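Local coordinates for phenylacetic acid degradation protein PaaI (Thermus thermophilus HB8, PDB 1WLU) that probably hydrolyses acyl-CoA thioesters as a hot dog fold thioesterase linked to phenylacetic acid degradation, at residues 14-27 and 74-86. Sequence-based numbering, arbitrary orientation.
Sequences LHLAPGEAVVAGEV and LGAGARVEARAVE
Leu14 reaches Glu81 across the sheet, its CD1 lying 3.6 Å from Glu81 OE2, with the two side chains crossing at about a right angle. After the type II turn Ala17-Glu20, Gly19 O lies against CB of Glu86, whose carboxylate is held by a salt bridge to Arg58. Where strand 20-26 runs antiparallel to 79-86, Ala21 and Ala84 form the first hydrogen-bonded pair, with unequal bonds: Ala84 N lies 2.8 Å from Ala21 O, whereas Ala21 N stands 3.2 Å from Ala84 O and tilted from the carbonyl plane. Val22 shares the opposite face with Glu81 and Arg83. Its CG2, anti to the carbonyl carbon, lies alongside Arg83 CG (4.1 Å), while the Arg83 guanidinium takes Glu81 OE1 at its edge in a salt bridge whose hydrogen bonds, from NE and NH2, are weak. Val23, paired with Ala82, faces helix 40-56, the helix that the curved antiparallel sheet of the hot dog fold wraps around; Val23, Val80 and Ala82 all touch Leu46 there. On the other face, Ala24 CB packs on Glu81 CG at 3.7 Å. Gly25 exchanges two backbone hydrogen bonds with Val80. The Glu26 carboxylate stands over a face of the Arg79 guanidinium, though the position of OE1 is doubtful; no N-H points at this out-of-plane oxygen, leaving a charge-only salt bridge. Just beyond the strand, Val27 O accepts a hydrogen bond from Gly77 N (2.7 Å) and Val27 N donates to Ala78 O, joining it to the Gly75-Ala78 type II turn.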
ATOM      1  N   LEU A  14      10.742   6.109 -23.288  1.00 13.83           N
ATOM      2  CA  LEU A  14       9.943   6.340 -24.486  1.00 14.23           C
ATOM      3  C   LEU A  14       9.262   7.701 -24.436  1.00 14.52           C
ATOM      4  O   LEU A  14       8.762   8.189 -25.448  1.00 15.95           O
ATOM      5  CB  LEU A  14       8.886   5.246 -24.658  1.00 14.79           C
ATOM      6  CG  LEU A  14       9.396   3.809 -24.786  1.00 16.43           C
ATOM      7  CD1 LEU A  14       8.227   2.906 -25.151  1.00 18.30           C
ATOM      8  CD2 LEU A  14      10.485   3.720 -25.847  1.00 19.10           C
ATOM      9  N   HIS A  15       9.231   8.307 -23.254  1.00 14.08           N
ATOM     10  CA  HIS A  15       8.628   9.623 -23.113  1.00 14.60           C
ATOM     11  C   HIS A  15       8.979  10.253 -21.778  1.00 14.72           C
ATOM     12  O   HIS A  15       9.080   9.572 -20.759  1.00 13.49           O
ATOM     13  CB  HIS A  15       7.104   9.543 -23.263  1.00 18.39           C
ATOM     14  CG  HIS A  15       6.461  10.861 -23.571  1.00 21.46           C
ATOM     15  ND1 HIS A  15       6.036  11.734 -22.593  1.00 25.07           N
ATOM     16  CD2 HIS A  15       6.203  11.468 -24.753  1.00 23.73           C
ATOM     17  CE1 HIS A  15       5.545  12.823 -23.159  1.00 24.42           C
ATOM     18  NE2 HIS A  15       5.635  12.687 -24.469  1.00 25.84           N
ATOM     19  N   LEU A  16       9.201  11.562 -21.799  1.00 14.29           N
ATOM     20  CA  LEU A  16       9.497  12.305 -20.587  1.00 14.64           C
ATOM     21  C   LEU A  16       9.015  13.724 -20.812  1.00 16.03           C
ATOM     22  O   LEU A  16       9.402  14.376 -21.782  1.00 16.18           O
ATOM     23  CB  LEU A  16      10.995  12.304 -20.274  1.00 16.35           C
ATOM     24  CG  LEU A  16      11.363  12.960 -18.936  1.00 17.42           C
ATOM     25  CD1 LEU A  16      10.702  12.207 -17.786  1.00 19.56           C
ATOM     26  CD2 LEU A  16      12.875  12.964 -18.761  1.00 19.97           C
ATOM     27  N   ALA A  17       8.147  14.186 -19.924  1.00 14.71           N
ATOM     28  CA  ALA A  17       7.591  15.528 -19.998  1.00 14.96           C
ATOM     29  C   ALA A  17       7.247  15.923 -18.571  1.00 15.46           C
ATOM     30  O   ALA A  17       7.307  15.095 -17.666  1.00 14.97           O
ATOM     31  CB  ALA A  17       6.343  15.533 -20.874  1.00 16.43           C
ATOM     32  N   PRO A  18       6.888  17.193 -18.344  1.00 15.08           N
ATOM     33  CA  PRO A  18       6.554  17.611 -16.981  1.00 14.65           C
ATOM     34  C   PRO A  18       5.501  16.727 -16.314  1.00 14.50           C
ATOM     35  O   PRO A  18       4.369  16.624 -16.789  1.00 15.68           O
ATOM     36  CB  PRO A  18       6.077  19.046 -17.175  1.00 14.50           C
ATOM     37  CG  PRO A  18       6.921  19.512 -18.331  1.00 15.48           C
ATOM     38  CD  PRO A  18       6.832  18.335 -19.274  1.00 16.34           C
ATOM     39  N   GLY A  19       5.901  16.077 -15.223  1.00 13.78           N
ATOM     40  CA  GLY A  19       5.000  15.219 -14.470  1.00 14.19           C
ATOM     41  C   GLY A  19       4.687  13.842 -15.033  1.00 14.47           C
ATOM     42  O   GLY A  19       3.859  13.127 -14.466  1.00 15.91           O
ATOM     43  N   GLU A  20       5.334  13.446 -16.124  1.00 14.45           N
ATOM     44  CA  GLU A  20       5.049  12.142 -16.706  1.00 15.84           C
ATOM     45  C   GLU A  20       6.240  11.494 -17.400  1.00 14.98           C
ATOM     46  O   GLU A  20       7.180  12.174 -17.817  1.00 15.13           O
ATOM     47  CB  GLU A  20       3.871  12.255 -17.682  1.00 18.34           C
ATOM     48  CG  GLU A  20       4.129  13.106 -18.912  1.00 21.93           C
ATOM     49  CD  GLU A  20       2.867  13.322 -19.724  1.00 23.55           C
ATOM     50  OE1 GLU A  20       2.094  14.246 -19.394  1.00 29.22           O
ATOM     51  OE2 GLU A  20       2.636  12.557 -20.680  1.00 26.99           O
ATOM     52  N   ALA A  21       6.198  10.172 -17.518  1.00 13.82           N
ATOM     53  CA  ALA A  21       7.273   9.436 -18.163  1.00 13.87           C
ATOM     54  C   ALA A  21       6.840   8.029 -18.529  1.00 14.03           C
ATOM     55  O   ALA A  21       5.965   7.450 -17.887  1.00 15.25           O
ATOM     56  CB  ALA A  21       8.484   9.371 -17.245  1.00 15.02           C
ATOM     57  N   VAL A  22       7.444   7.494 -19.583  1.00 14.00           N
ATOM     58  CA  VAL A  22       7.179   6.130 -20.016  1.00 13.94           C
ATOM     59  C   VAL A  22       8.537   5.462 -20.167  1.00 14.89           C
ATOM     60  O   VAL A  22       9.427   5.990 -20.840  1.00 14.87           O
ATOM     61  CB  VAL A  22       6.443   6.065 -21.374  1.00 14.07           C
ATOM     62  CG1 VAL A  22       6.280   4.607 -21.800  1.00 15.36           C
ATOM     63  CG2 VAL A  22       5.080   6.735 -21.272  1.00 13.90           C
ATOM     64  N   VAL A  23       8.698   4.317 -19.513  1.00 13.51           N
ATOM     65  CA  VAL A  23       9.934   3.545 -19.564  1.00 14.19           C
ATOM     66  C   VAL A  23       9.572   2.172 -20.102  1.00 15.47           C
ATOM     67  O   VAL A  23       8.550   1.601 -19.721  1.00 15.88           O
ATOM     68  CB  VAL A  23      10.570   3.412 -18.163  1.00 14.07           C
ATOM     69  CG1 VAL A  23      11.764   2.467 -18.209  1.00 15.69           C
ATOM     70  CG2 VAL A  23      11.010   4.784 -17.667  1.00 14.04           C
ATOM     71  N   ALA A  24      10.403   1.645 -20.994  1.00 14.78           N
ATOM     72  CA  ALA A  24      10.134   0.347 -21.591  1.00 15.34           C
ATOM     73  C   ALA A  24      11.306  -0.606 -21.469  1.00 15.26           C
ATOM     74  O   ALA A  24      12.455  -0.193 -21.311  1.00 16.04           O
ATOM     75  CB  ALA A  24       9.769   0.521 -23.061  1.00 16.50           C
ATOM     76  N   GLY A  25      11.001  -1.894 -21.547  1.00 15.11           N
ATOM     77  CA  GLY A  25      12.037  -2.899 -21.464  1.00 17.02           C
ATOM     78  C   GLY A  25      11.522  -4.216 -21.999  1.00 17.52           C
ATOM     79  O   GLY A  25      10.357  -4.333 -22.374  1.00 19.57           O
ATOM     80  N   GLU A  26      12.401  -5.204 -22.056  1.00 17.54           N
ATOM     81  CA  GLU A  26      12.020  -6.525 -22.522  1.00 18.82           C
ATOM     82  C   GLU A  26      12.444  -7.500 -21.440  1.00 17.77           C
ATOM     83  O   GLU A  26      13.513  -7.347 -20.850  1.00 18.26           O
ATOM     84  CB  GLU A  26      12.730  -6.869 -23.836  1.00 20.92           C
ATOM     85  CG  GLU A  26      12.279  -8.195 -24.440  1.00 26.09           C
ATOM     86  CD  GLU A  26      12.979  -8.520 -25.745  1.00 29.95           C
ATOM     87  OE1 GLU A  26      12.969  -7.666 -26.655  1.00 32.13           O
ATOM     88  OE2 GLU A  26      13.532  -9.633 -25.866  1.00 31.74           O
ATOM     89  N   VAL A  27      11.599  -8.485 -21.161  1.00 16.49           N
ATOM     90  CA  VAL A  27      11.927  -9.480 -20.151  1.00 17.07           C
ATOM     91  C   VAL A  27      12.975 -10.417 -20.740  1.00 16.61           C
ATOM     92  O   VAL A  27      12.706 -11.132 -21.706  1.00 19.21           O
ATOM     93  CB  VAL A  27      10.683 -10.296 -19.742  1.00 16.83           C
ATOM     94  CG1 VAL A  27      11.066 -11.338 -18.699  1.00 17.08           C
ATOM     95  CG2 VAL A  27       9.609  -9.367 -19.187  1.00 17.78           C
ATOM     96  N   LEU A  74       4.362 -12.471 -16.821  1.00 16.74           N
ATOM     97  CA  LEU A  74       4.991 -12.270 -18.125  1.00 17.88           C
ATOM     98  C   LEU A  74       6.149 -13.240 -18.297  1.00 17.31           C
ATOM     99  O   LEU A  74       6.856 -13.557 -17.341  1.00 18.35           O
ATOM    100  CB  LEU A  74       5.509 -10.837 -18.269  1.00 17.75           C
ATOM    101  CG  LEU A  74       4.473  -9.719 -18.399  1.00 18.75           C
ATOM    102  CD1 LEU A  74       5.194  -8.394 -18.558  1.00 19.51           C
ATOM    103  CD2 LEU A  74       3.567  -9.981 -19.600  1.00 19.73           C
ATOM    104  N   GLY A  75       6.340 -13.709 -19.524  1.00 17.82           N
ATOM    105  CA  GLY A  75       7.422 -14.638 -19.789  1.00 18.59           C
ATOM    106  C   GLY A  75       8.564 -13.975 -20.530  1.00 18.99           C
ATOM    107  O   GLY A  75       8.467 -12.811 -20.928  1.00 18.45           O
ATOM    108  N   ALA A  76       9.653 -14.712 -20.715  1.00 19.91           N
ATOM    109  CA  ALA A  76      10.810 -14.185 -21.420  1.00 20.21           C
ATOM    110  C   ALA A  76      10.398 -13.704 -22.806  1.00 19.52           C
ATOM    111  O   ALA A  76       9.600 -14.353 -23.487  1.00 19.83           O
ATOM    112  CB  ALA A  76      11.885 -15.258 -21.538  1.00 21.99           C
ATOM    113  N   GLY A  77      10.940 -12.561 -23.213  1.00 18.94           N
ATOM    114  CA  GLY A  77      10.628 -12.014 -24.520  1.00 18.91           C
ATOM    115  C   GLY A  77       9.524 -10.974 -24.527  1.00 19.20           C
ATOM    116  O   GLY A  77       9.370 -10.234 -25.497  1.00 20.43           O
ATOM    117  N   ALA A  78       8.752 -10.909 -23.449  1.00 17.76           N
ATOM    118  CA  ALA A  78       7.664  -9.944 -23.375  1.00 17.20           C
ATOM    119  C   ALA A  78       8.171  -8.508 -23.364  1.00 17.21           C
ATOM    120  O   ALA A  78       9.124  -8.177 -22.654  1.00 17.73           O
ATOM    121  CB  ALA A  78       6.822 -10.201 -22.130  1.00 18.37           C
ATOM    122  N   ARG A  79       7.536  -7.669 -24.175  1.00 17.80           N
ATOM    123  CA  ARG A  79       7.865  -6.251 -24.249  1.00 18.71           C
ATOM    124  C   ARG A  79       6.918  -5.589 -23.259  1.00 18.14           C
ATOM    125  O   ARG A  79       5.702  -5.772 -23.339  1.00 19.11           O
ATOM    126  CB  ARG A  79       7.604  -5.709 -25.658  1.00 21.26           C
ATOM    127  CG  ARG A  79       8.581  -6.192 -26.720  1.00 27.64           C
ATOM    128  CD  ARG A  79       9.955  -5.566 -26.531  1.00 32.56           C
ATOM    129  NE  ARG A  79      10.839  -5.832 -27.663  1.00 36.95           N
ATOM    130  CZ  ARG A  79      12.068  -5.339 -27.786  1.00 39.23           C
ATOM    131  NH1 ARG A  79      12.566  -4.549 -26.845  1.00 39.36           N
ATOM    132  NH2 ARG A  79      12.800  -5.634 -28.853  1.00 40.76           N
ATOM    133  N   VAL A  80       7.469  -4.821 -22.328  1.00 16.66           N
ATOM    134  CA  VAL A  80       6.647  -4.176 -21.316  1.00 16.32           C
ATOM    135  C   VAL A  80       6.976  -2.694 -21.167  1.00 15.66           C
ATOM    136  O   VAL A  80       8.110  -2.272 -21.391  1.00 15.37           O
ATOM    137  CB  VAL A  80       6.824  -4.908 -19.962  1.00 18.35           C
ATOM    138  CG1 VAL A  80       8.275  -4.837 -19.525  1.00 20.53           C
ATOM    139  CG2 VAL A  80       5.898  -4.322 -18.912  1.00 19.05           C
ATOM    140  N   GLU A  81       5.965  -1.915 -20.795  1.00 14.76           N
ATOM    141  CA  GLU A  81       6.102  -0.474 -20.605  1.00 16.08           C
ATOM    142  C   GLU A  81       5.502  -0.051 -19.274  1.00 14.18           C
ATOM    143  O   GLU A  81       4.552  -0.666 -18.791  1.00 15.02           O
ATOM    144  CB  GLU A  81       5.357   0.287 -21.705  1.00 19.06           C
ATOM    145  CG  GLU A  81       6.034   0.351 -23.052  1.00 23.06           C
ATOM    146  CD  GLU A  81       5.138   0.994 -24.095  1.00 22.56           C
ATOM    147  OE1 GLU A  81       4.247   1.787 -23.711  1.00 24.95           O
ATOM    148  OE2 GLU A  81       5.325   0.712 -25.296  1.00 27.57           O
ATOM    149  N   ALA A  82       6.060   1.003 -18.690  1.00 13.16           N
ATOM    150  CA  ALA A  82       5.548   1.560 -17.443  1.00 13.12           C
ATOM    151  C   ALA A  82       5.226   3.018 -17.760  1.00 13.42           C
ATOM    152  O   ALA A  82       6.113   3.800 -18.115  1.00 13.76           O
ATOM    153  CB  ALA A  82       6.587   1.468 -16.343  1.00 12.94           C
ATOM    154  N   ARG A  83       3.948   3.366 -17.653  1.00 12.51           N
ATOM    155  CA  ARG A  83       3.467   4.710 -17.954  1.00 13.17           C
ATOM    156  C   ARG A  83       3.109   5.454 -16.677  1.00 13.01           C
ATOM    157  O   ARG A  83       2.114   5.135 -16.023  1.00 12.84           O
ATOM    158  CB  ARG A  83       2.246   4.611 -18.867  1.00 13.50           C
ATOM    159  CG  ARG A  83       2.506   3.769 -20.105  1.00 16.26           C
ATOM    160  CD  ARG A  83       1.222   3.386 -20.805  1.00 19.61           C
ATOM    161  NE  ARG A  83       1.484   2.576 -21.992  1.00 21.65           N
ATOM    162  CZ  ARG A  83       0.535   2.055 -22.760  1.00 21.84           C
ATOM    163  NH1 ARG A  83      -0.741   2.257 -22.464  1.00 23.16           N
ATOM    164  NH2 ARG A  83       0.863   1.340 -23.829  1.00 23.83           N
ATOM    165  N   ALA A  84       3.918   6.452 -16.333  1.00 12.51           N
ATOM    166  CA  ALA A  84       3.709   7.232 -15.119  1.00 11.56           C
ATOM    167  C   ALA A  84       3.010   8.558 -15.374  1.00 13.06           C
ATOM    168  O   ALA A  84       3.389   9.310 -16.272  1.00 13.63           O
ATOM    169  CB  ALA A  84       5.051   7.480 -14.430  1.00 13.18           C
ATOM    170  N   VAL A  85       1.979   8.828 -14.580  1.00 12.52           N
ATOM    171  CA  VAL A  85       1.229  10.073 -14.676  1.00 13.33           C
ATOM    172  C   VAL A  85       1.096  10.656 -13.274  1.00 13.91           C
ATOM    173  O   VAL A  85       1.040   9.926 -12.285  1.00 14.08           O
ATOM    174  CB  VAL A  85      -0.182   9.864 -15.275  1.00 14.36           C
ATOM    175  CG1 VAL A  85      -0.073   9.277 -16.672  1.00 15.42           C
ATOM    176  CG2 VAL A  85      -1.013   8.968 -14.375  1.00 16.41           C
ATOM    177  N   GLU A  86       1.041  11.978 -13.196  1.00 13.36           N
ATOM    178  CA  GLU A  86       0.940  12.672 -11.921  1.00 12.99           C
ATOM    179  C   GLU A  86      -0.496  12.718 -11.408  1.00 13.97           C
ATOM    180  O   GLU A  86      -1.406  13.136 -12.124  1.00 15.72           O
ATOM    181  CB  GLU A  86       1.484  14.086 -12.087  1.00 14.26           C
ATOM    182  CG  GLU A  86       1.829  14.794 -10.806  1.00 15.03           C
ATOM    183  CD  GLU A  86       2.566  16.079 -11.088  1.00 15.51           C
ATOM    184  OE1 GLU A  86       1.910  17.065 -11.483  1.00 16.94           O
ATOM    185  OE2 GLU A  86       3.802  16.089 -10.939  1.00 15.62           O
TER